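Local coordinates for protein purine nucleoside phosphorylase (Thermus thermophilus, PDB 6TK9) that probably catalyses the reversible phosphorolysis of purine nucleosides such as inosine and guanosine, yielding the free base and ribose 1-phosphate, at residues A[35-40]-A[263-268]; A[62-67]-A[73-78]; A[232-237]-A[242-247]. All coordinates share one frame; numbering follows the deposited sequence.

Contact 1 of 3, residues A[35-40]-A[263-268]; sequences ADEVEK and YVRGIL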
loop_
_atom_site.group_PDB
_atom_site.type_symbol
_atom_site.label_atom_id
_atom_site.label_comp_id
_atom_site.label_asym_id
_atom_site.label_seq_id
_atom_site.Cartn_x
_atom_site.Cartn_y
_atom_site.Cartn_z
ATOM N N ALA A 35 40.218 4.206 -10.800
ATOM C CA ALA A 35 41.103 5.334 -10.421
ATOM C C ALA A 35 42.537 5.072 -10.902
ATOM O O ALA A 35 43.275 6.033 -11.144
ATOM C CB ALA A 35 41.071 5.541 -8.932
ATOM N N ASP A 36 42.922 3.807 -11.006
ATOM C CA ASP A 36 44.268 3.401 -11.475
ATOM C C ASP A 36 44.424 3.713 -12.972
ATOM O O ASP A 36 45.552 3.847 -13.436
ATOM C CB ASP A 36 44.504 1.923 -11.154
ATOM C CG ASP A 36 44.700 1.662 -9.669
ATOM O OD1 ASP A 36 44.824 2.642 -8.897
ATOM O OD2 ASP A 36 44.764 0.484 -9.301
ATOM N N GLU A 37 43.332 3.844 -13.717
ATOM C CA GLU A 37 43.412 4.083 -15.174
ATOM C C GLU A 37 43.581 5.589 -15.416
ATOM O O GLU A 37 43.786 5.985 -16.578
ATOM C CB GLU A 37 42.208 3.440 -15.860
ATOM C CG GLU A 37 42.008 1.982 -15.457
ATOM C CD GLU A 37 40.948 1.191 -16.205
ATOM O OE1 GLU A 37 40.341 1.769 -17.132
ATOM O OE2 GLU A 37 40.733 -0.006 -15.855
ATOM N N VAL A 38 43.564 6.411 -14.371
ATOM C CA VAL A 38 43.686 7.891 -14.542
ATOM C C VAL A 38 45.162 8.260 -14.758
ATOM O O VAL A 38 46.005 7.742 -14.024
ATOM C CB VAL A 38 43.075 8.677 -13.364
ATOM C CG1 VAL A 38 43.267 10.178 -13.529
ATOM C CG2 VAL A 38 41.604 8.354 -13.181
ATOM N N GLU A 39 45.431 9.118 -15.749
ATOM C CA GLU A 39 46.718 9.828 -15.944
ATOM C C GLU A 39 46.844 10.830 -14.809
ATOM O O GLU A 39 46.264 11.905 -14.932
ATOM C CB GLU A 39 46.786 10.539 -17.298
ATOM C CG GLU A 39 48.167 11.076 -17.651
ATOM C CD GLU A 39 48.159 12.071 -18.798
ATOM O OE1 GLU A 39 47.112 12.206 -19.477
ATOM O OE2 GLU A 39 49.186 12.724 -18.997
ATOM N N LYS A 40 47.544 10.430 -13.749
ATOM C CA LYS A 40 47.639 11.162 -12.465
ATOM C C LYS A 40 48.424 12.458 -12.697
ATOM O O LYS A 40 49.453 12.399 -13.367
ATOM C CB LYS A 40 48.302 10.263 -11.410
ATOM C CG LYS A 40 47.372 9.626 -10.377
ATOM C CD LYS A 40 46.429 8.577 -10.921
ATOM C CE LYS A 40 46.776 7.150 -10.544
ATOM N NZ LYS A 40 46.801 6.271 -11.744
ATOM N N TYR A 263 31.352 1.661 -19.301
ATOM C CA TYR A 263 30.107 2.467 -19.285
ATOM C C TYR A 263 30.471 3.869 -18.789
ATOM O O TYR A 263 30.118 4.862 -19.466
ATOM C CB TYR A 263 28.984 1.747 -18.520
ATOM C CG TYR A 263 27.681 2.509 -18.486
ATOM C CD1 TYR A 263 26.964 2.768 -19.641
ATOM C CD2 TYR A 263 27.180 3.007 -17.298
ATOM C CE1 TYR A 263 25.790 3.507 -19.622
ATOM C CE2 TYR A 263 25.990 3.720 -17.252
ATOM C CZ TYR A 263 25.290 3.975 -18.417
ATOM O OH TYR A 263 24.142 4.708 -18.361
ATOM N N VAL A 264 31.203 3.966 -17.675
ATOM C CA VAL A 264 31.539 5.286 -17.061
ATOM C C VAL A 264 32.309 6.094 -18.100
ATOM O O VAL A 264 31.975 7.291 -18.311
ATOM C CB VAL A 264 32.336 5.138 -15.754
ATOM C CG1 VAL A 264 32.822 6.489 -15.252
ATOM C CG2 VAL A 264 31.524 4.440 -14.667
ATOM N N ARG A 265 33.284 5.442 -18.745
ATOM C CA ARG A 265 34.131 6.036 -19.823
ATOM C C ARG A 265 33.218 6.536 -20.948
ATOM O O ARG A 265 33.393 7.697 -21.363
ATOM C CB ARG A 265 35.151 5.023 -20.356
ATOM C CG ARG A 265 36.358 4.785 -19.457
ATOM C CD ARG A 265 37.136 3.585 -19.966
ATOM N NE ARG A 265 38.349 3.354 -19.197
ATOM C CZ ARG A 265 39.453 4.089 -19.281
ATOM N NH1 ARG A 265 39.513 5.130 -20.098
ATOM N NH2 ARG A 265 40.502 3.783 -18.537
ATOM N N GLY A 266 32.281 5.694 -21.405
ATOM C CA GLY A 266 31.278 6.047 -22.430
ATOM C C GLY A 266 30.613 7.381 -22.127
ATOM O O GLY A 266 30.589 8.256 -23.016
ATOM N N ILE A 267 30.123 7.536 -20.895
ATOM C CA ILE A 267 29.454 8.772 -20.397
ATOM C C ILE A 267 30.466 9.929 -20.380
ATOM O O ILE A 267 30.178 10.966 -21.005
ATOM C CB ILE A 267 28.835 8.503 -19.010
ATOM C CG1 ILE A 267 27.640 7.555 -19.129
ATOM C CG2 ILE A 267 28.477 9.803 -18.305
ATOM C CD1 ILE A 267 27.372 6.734 -17.887
ATOM N N LEU A 268 31.592 9.767 -19.680
ATOM C CA LEU A 268 32.694 10.772 -19.612
ATOM C C LEU A 268 32.991 11.354 -20.995
ATOM O O LEU A 268 33.272 12.564 -21.067
ATOM C CB LEU A 268 33.969 10.132 -19.049
ATOM C CG LEU A 268 34.453 10.671 -17.706
ATOM C CD1 LEU A 268 33.387 10.520 -16.642
ATOM C CD2 LEU A 268 35.711 9.942 -17.274
#

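Contact 2 of 3, residues A[62-67]-A[73-78]; sequences GRLVLG and PVLVYK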
loop_
_atom_site.group_PDB
_atom_site.type_symbol
_atom_site.label_atom_id
_atom_site.label_comp_id
_atom_site.label_asym_id
_atom_site.label_seq_id
_atom_site.Cartn_x
_atom_site.Cartn_y
_atom_site.Cartn_z
ATOM N N GLY A 62 40.663 5.654 0.025
ATOM C CA GLY A 62 40.648 7.006 0.613
ATOM C C GLY A 62 41.744 7.873 0.011
ATOM O O GLY A 62 42.622 8.322 0.759
ATOM N N ARG A 63 41.695 8.087 -1.306
ATOM C CA ARG A 63 42.712 8.846 -2.064
ATOM C C ARG A 63 42.006 9.791 -3.025
ATOM O O ARG A 63 41.202 9.318 -3.817
ATOM C CB ARG A 63 43.613 7.882 -2.839
ATOM C CG ARG A 63 44.304 6.845 -1.967
ATOM C CD ARG A 63 45.655 6.458 -2.525
ATOM N NE ARG A 63 46.646 6.253 -1.476
ATOM C CZ ARG A 63 47.951 6.082 -1.684
ATOM N NH1 ARG A 63 48.451 6.084 -2.914
ATOM N NH2 ARG A 63 48.755 5.906 -0.649
ATOM N N LEU A 64 42.294 11.085 -2.955
ATOM C CA LEU A 64 41.803 12.053 -3.964
ATOM C C LEU A 64 42.762 12.023 -5.160
ATOM O O LEU A 64 43.970 12.190 -4.952
ATOM C CB LEU A 64 41.711 13.453 -3.353
ATOM C CG LEU A 64 40.956 14.451 -4.229
ATOM C CD1 LEU A 64 39.485 14.066 -4.308
ATOM C CD2 LEU A 64 41.116 15.874 -3.720
ATOM N N VAL A 65 42.243 11.816 -6.369
ATOM C CA VAL A 65 43.049 11.732 -7.618
ATOM C C VAL A 65 42.579 12.830 -8.573
ATOM O O VAL A 65 41.393 12.824 -8.934
ATOM C CB VAL A 65 42.919 10.340 -8.256
ATOM C CG1 VAL A 65 43.507 10.312 -9.651
ATOM C CG2 VAL A 65 43.538 9.257 -7.391
ATOM N N LEU A 66 43.480 13.741 -8.946
ATOM C CA LEU A 66 43.281 14.722 -10.043
ATOM C C LEU A 66 44.056 14.234 -11.264
ATOM O O LEU A 66 45.211 13.782 -11.097
ATOM C CB LEU A 66 43.762 16.099 -9.589
ATOM C CG LEU A 66 42.875 16.780 -8.548
ATOM C CD1 LEU A 66 43.663 17.104 -7.295
ATOM C CD2 LEU A 66 42.231 18.037 -9.100
ATOM N N GLY A 67 43.436 14.301 -12.442
ATOM C CA GLY A 67 44.066 13.829 -13.683
ATOM C C GLY A 67 43.145 13.794 -14.887
ATOM O O GLY A 67 42.150 14.548 -14.956
ATOM N N PRO A 73 39.541 16.272 -17.979
ATOM C CA PRO A 73 40.133 16.599 -16.680
ATOM C C PRO A 73 39.155 16.226 -15.549
ATOM O O PRO A 73 38.050 16.749 -15.537
ATOM C CB PRO A 73 40.429 18.113 -16.743
ATOM C CG PRO A 73 39.633 18.648 -17.938
ATOM C CD PRO A 73 39.142 17.461 -18.748
ATOM N N VAL A 74 39.549 15.333 -14.635
ATOM C CA VAL A 74 38.604 14.725 -13.649
ATOM C C VAL A 74 39.182 14.784 -12.232
ATOM O O VAL A 74 40.418 14.700 -12.087
ATOM C CB VAL A 74 38.215 13.293 -14.050
ATOM C CG1 VAL A 74 37.560 13.283 -15.416
ATOM C CG2 VAL A 74 39.387 12.330 -14.029
ATOM N N LEU A 75 38.296 14.988 -11.244
ATOM C CA LEU A 75 38.519 14.705 -9.799
ATOM C C LEU A 75 37.920 13.330 -9.505
ATOM O O LEU A 75 36.705 13.182 -9.656
ATOM C CB LEU A 75 37.846 15.789 -8.952
ATOM C CG LEU A 75 38.195 15.792 -7.462
ATOM C CD1 LEU A 75 39.678 16.033 -7.232
ATOM C CD2 LEU A 75 37.401 16.851 -6.726
ATOM N N VAL A 76 38.755 12.348 -9.172
ATOM C CA VAL A 76 38.314 10.975 -8.777
ATOM C C VAL A 76 38.557 10.811 -7.267
ATOM O O VAL A 76 39.665 11.080 -6.806
ATOM C CB VAL A 76 39.012 9.903 -9.636
ATOM C CG1 VAL A 76 38.604 8.488 -9.247
ATOM C CG2 VAL A 76 38.755 10.145 -11.117
ATOM N N TYR A 77 37.509 10.479 -6.517
ATOM C CA TYR A 77 37.528 10.037 -5.102
ATOM C C TYR A 77 37.678 8.533 -5.124
ATOM O O TYR A 77 36.729 7.881 -5.513
ATOM C CB TYR A 77 36.232 10.447 -4.403
ATOM C CG TYR A 77 36.067 11.939 -4.318
ATOM C CD1 TYR A 77 35.497 12.651 -5.355
ATOM C CD2 TYR A 77 36.585 12.651 -3.257
ATOM C CE1 TYR A 77 35.380 14.029 -5.304
ATOM C CE2 TYR A 77 36.480 14.030 -3.195
ATOM C CZ TYR A 77 35.863 14.719 -4.214
ATOM O OH TYR A 77 35.736 16.072 -4.139
ATOM N N LYS A 78 38.870 8.017 -4.871
ATOM C CA LYS A 78 39.081 6.549 -4.796
ATOM C C LYS A 78 38.545 6.111 -3.425
ATOM O O LYS A 78 39.306 6.199 -2.441
ATOM C CB LYS A 78 40.547 6.163 -5.060
ATOM C CG LYS A 78 40.811 4.660 -4.999
ATOM C CD LYS A 78 42.164 4.146 -5.497
ATOM C CE LYS A 78 42.185 2.625 -5.489
ATOM N NZ LYS A 78 43.417 2.051 -6.082
#

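Contact 3 of 3, residues A[232-237]-A[242-247]; sequences ITDMAV and HHATEE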
loop_
_atom_site.group_PDB
_atom_site.type_symbol
_atom_site.label_atom_id
_atom_site.label_comp_id
_atom_site.label_asym_id
_atom_site.label_seq_id
_atom_site.Cartn_x
_atom_site.Cartn_y
_atom_site.Cartn_z
ATOM N N ILE A 232 24.395 -3.290 -9.143
ATOM C CA ILE A 232 23.484 -4.166 -8.370
ATOM C C ILE A 232 24.272 -5.448 -8.059
ATOM O O ILE A 232 24.177 -6.407 -8.819
ATOM C CB ILE A 232 22.178 -4.394 -9.143
ATOM C CG1 ILE A 232 21.497 -3.068 -9.485
ATOM C CG2 ILE A 232 21.254 -5.328 -8.373
ATOM C CD1 ILE A 232 21.084 -2.270 -8.289
ATOM N N THR A 233 25.058 -5.415 -6.984
ATOM C CA THR A 233 26.019 -6.469 -6.575
ATOM C C THR A 233 25.278 -7.728 -6.116
ATOM O O THR A 233 25.831 -8.837 -6.268
ATOM C CB THR A 233 26.939 -5.928 -5.476
ATOM O OG1 THR A 233 26.091 -5.410 -4.449
ATOM C CG2 THR A 233 27.889 -4.862 -5.978
ATOM N N ASP A 234 24.084 -7.566 -5.548
ATOM C CA ASP A 234 23.259 -8.685 -5.009
ATOM C C ASP A 234 21.786 -8.366 -5.287
ATOM O O ASP A 234 21.478 -7.238 -5.696
ATOM C CB ASP A 234 23.547 -8.945 -3.518
ATOM C CG ASP A 234 23.234 -7.792 -2.560
ATOM O OD1 ASP A 234 23.877 -6.722 -2.683
ATOM O OD2 ASP A 234 22.361 -7.971 -1.673
ATOM N N MET A 235 20.914 -9.342 -5.077
ATOM C CA MET A 235 19.451 -9.159 -5.168
ATOM C C MET A 235 18.903 -9.256 -3.736
ATOM O O MET A 235 18.958 -10.341 -3.125
ATOM C CB MET A 235 18.831 -10.193 -6.120
ATOM C CG MET A 235 19.077 -9.877 -7.609
ATOM S SD MET A 235 18.651 -8.164 -8.095
ATOM C CE MET A 235 16.898 -8.144 -7.739
ATOM N N ALA A 236 18.495 -8.107 -3.197
ATOM C CA ALA A 236 17.900 -7.938 -1.854
ATOM C C ALA A 236 16.384 -8.094 -1.988
ATOM O O ALA A 236 15.657 -7.068 -2.063
ATOM C CB ALA A 236 18.303 -6.597 -1.278
ATOM N N VAL A 237 15.929 -9.338 -2.063
ATOM C CA VAL A 237 14.476 -9.651 -2.148
ATOM C C VAL A 237 14.131 -10.653 -1.047
ATOM O O VAL A 237 14.599 -11.786 -1.025
ATOM C CB VAL A 237 14.058 -10.063 -3.578
ATOM C CG1 VAL A 237 15.256 -10.267 -4.499
ATOM C CG2 VAL A 237 13.109 -11.257 -3.601
ATOM N N HIS A 242 18.900 -16.316 1.840
ATOM C CA HIS A 242 20.279 -15.742 1.801
ATOM C C HIS A 242 20.279 -14.325 1.203
ATOM O O HIS A 242 19.864 -14.146 0.033
ATOM C CB HIS A 242 21.275 -16.688 1.094
ATOM C CG HIS A 242 22.286 -17.312 2.011
ATOM N ND1 HIS A 242 23.619 -16.918 2.029
ATOM C CD2 HIS A 242 22.173 -18.287 2.942
ATOM C CE1 HIS A 242 24.279 -17.628 2.927
ATOM N NE2 HIS A 242 23.413 -18.473 3.503
ATOM N N HIS A 243 20.690 -13.357 2.030
ATOM C CA HIS A 243 21.219 -12.020 1.649
ATOM C C HIS A 243 22.713 -12.202 1.365
ATOM O O HIS A 243 23.335 -13.026 2.058
ATOM C CB HIS A 243 20.972 -10.997 2.783
ATOM C CG HIS A 243 21.192 -9.568 2.408
ATOM N ND1 HIS A 243 20.213 -8.606 2.584
ATOM C CD2 HIS A 243 22.253 -8.932 1.865
ATOM C CE1 HIS A 243 20.664 -7.439 2.169
ATOM N NE2 HIS A 243 21.910 -7.616 1.710
ATOM N N ALA A 244 23.262 -11.478 0.389
ATOM C CA ALA A 244 24.716 -11.406 0.111
ATOM C C ALA A 244 25.476 -10.990 1.381
ATOM O O ALA A 244 24.919 -10.237 2.207
ATOM C CB ALA A 244 24.972 -10.436 -1.016
ATOM N N THR A 245 26.719 -11.453 1.522
ATOM C CA THR A 245 27.656 -11.047 2.605
ATOM C C THR A 245 28.531 -9.895 2.076
ATOM O O THR A 245 28.320 -9.511 0.904
ATOM C CB THR A 245 28.396 -12.285 3.136
ATOM O OG1 THR A 245 28.417 -12.168 4.558
ATOM C CG2 THR A 245 29.802 -12.461 2.599
ATOM N N GLU A 246 29.436 -9.344 2.904
ATOM C CA GLU A 246 30.445 -8.312 2.507
ATOM C C GLU A 246 31.294 -8.855 1.341
ATOM O O GLU A 246 31.405 -8.146 0.308
ATOM C CB GLU A 246 31.323 -7.918 3.705
ATOM C CG GLU A 246 32.424 -6.910 3.378
ATOM C CD GLU A 246 33.586 -6.864 4.362
ATOM O OE1 GLU A 246 33.357 -7.085 5.566
ATOM O OE2 GLU A 246 34.724 -6.611 3.920
ATOM N N GLU A 247 31.861 -10.060 1.513
ATOM C CA GLU A 247 32.753 -10.782 0.554
ATOM C C GLU A 247 32.081 -10.942 -0.828
ATOM O O GLU A 247 32.797 -10.812 -1.851
ATOM C CB GLU A 247 33.143 -12.134 1.169
ATOM C CG GLU A 247 34.333 -12.813 0.508
ATOM C CD GLU A 247 34.698 -14.169 1.099
ATOM O OE1 GLU A 247 34.030 -15.175 0.755
ATOM O OE2 GLU A 247 35.645 -14.218 1.915
#

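Contact 1 of 3, residues A[35-40]-A[263-268]
Glu-37 and Arg-265 meet in a salt bridge that carries the whole contact, spanning backbones whose nearest CA atoms are 10.6 Å apart. A single carboxylate oxygen does the work: Glu-37 OE1 lies 2.5 Å from Arg-265 NH2 on an almost straight N-H path (173°), a very short separation whose exact value is doubtful. The second link, from Arg-265 NE to the same OE1 at 3.3 Å, is weak and bent. OE1 sits at the edge of the guanidinium, near its plane, and the two flat groups are close to coplanar, 26° apart, although the side chains cross at about a right angle. With its chain extended from CG to NE, Arg-265 spans the gap from helix 257-270. An alanine in place of Arg-265 would probably leave the Glu-37 carboxylate without its cationic mate and free to swing into solvent.

Further out, Arg-265 NH1 reaches toward Glu-70 in a long, weak ion pair, while the arginine side chain also touches Leu-69. Behind Glu-37 the loop is tied to itself: Lys-40 NZ donates to Val-38 O at 2.8 Å, in the carbonyl plane, and weakly to Asp-36 O. Tyr-263 and Ile-267 pack on strand 225-235. The bridge is a surface tie between helix 257-270 and the loop leading into strand 39-45 of the phosphorylase-superfamily alpha/beta fold.

Contact 2 of 3, residues A[62-67]-A[73-78]
From Arg-63 opposite Lys-78 to Gly-67 opposite Val-74, the two strands pair antiparallel, their axes 4.7 Å apart and their directions 166° apart. Hydrogen-bonded pairs alternate with non-hydrogen-bonded ones; at the central pair, Val-65 N to Val-76 O and Val-76 N to Val-65 O both measure 2.7 Å. At one end Gly-62 and Arg-63 both face Lys-78, a G1 beta bulge: Lys-78 O takes Arg-63 N at 3.2 Å and, weakly, Gly-62 N, and the positive phi of Gly-62 (67°) suits glycine.

Leu-64, Leu-66, Leu-75 and Tyr-77 share one face. Leu-64 CD1 sits over the Tyr-77 ring in a CH-pi contact, 3.6 Å from the centroid and offset toward the CE2 rim. CG of Leu-75 stands anti to its N (chi1 -169°), carrying CD1 over to the neighbouring strand, within 3.5 Å of both Leu-64 CD1 and Leu-66 CG. On the other face Val-65 and Val-76 abut through CB atoms 4.2 Å apart, and Arg-63 leads off to a salt bridge with Glu-43. The pair lies between strands 39-45 and 23-27 in the sheet; paired amides fix its register, while methyl groups and one aromatic ring pack the leucine face.

Contact 3 of 3, residues A[232-237]-A[242-247]
Where strand 225-235 turns a corner and a loop leads on to helix 246-255, Asp-234 and Ala-236 meet His-243 and Ala-244. Asp-234 CB lies 3.2 Å from Ala-244 CB, an unusually short separation whose exact value is doubtful. Asp-234 OD2 comes within 3.4 Å of His-243 NE2, but the angle is too poor for a hydrogen bond; the carboxylate stands obliquely to the imidazole, the planes 41° apart. The other oxygen has a definite partner: Asp-234 OD1 accepts from Thr-233 OG1 at 3.1 Å through its anti lone pair. CG of Asp-234 lies between its own N and carbonyl carbon (chi1 62°), which directs the carboxylate toward the loop.

In trimeric purine nucleoside phosphorylases this strand end and the loop after it border the nucleoside pocket, and a phenylalanine of the adjacent subunit reaches over the ribose. Phe-152 of a neighbouring subunit, packed here on Glu-246, is probably its counterpart. At the same subunit interface the His-243 ring meets Phe-156 of that neighbour edge-to-face, and Val-154 of that neighbour packs on both His-243 and Thr-245. Within its own chain His-243 also meets the ring of Phe-191. Ala-236 CB stays 4.3 Å from His-243 CE1, approaching the imidazole obliquely.

How the contacts relate
Contacts 1 and 2 form one continuous region, their centres about 10 Å apart. Asp-36 OD1 makes a salt bridge to Lys-78 NZ at 3.2 Å, and Lys-40 CD packs on Val-65 CG1 at 3.6 Å; strands 39-45 and 63-66 are also neighbours in the sheet. Contact 3 stands apart: its centre is about 26 Å from that of contact 1 and about 28 Å from that of contact 2, with nearest atoms about 11 and 14 Å away. Helices 246-255 and 257-270, consecutive in the chain, and the shared sheet connect it to contact 1. Contact 3 alone touches other subunits and, by analogy with relatives, probably lies beside the nucleoside pocket.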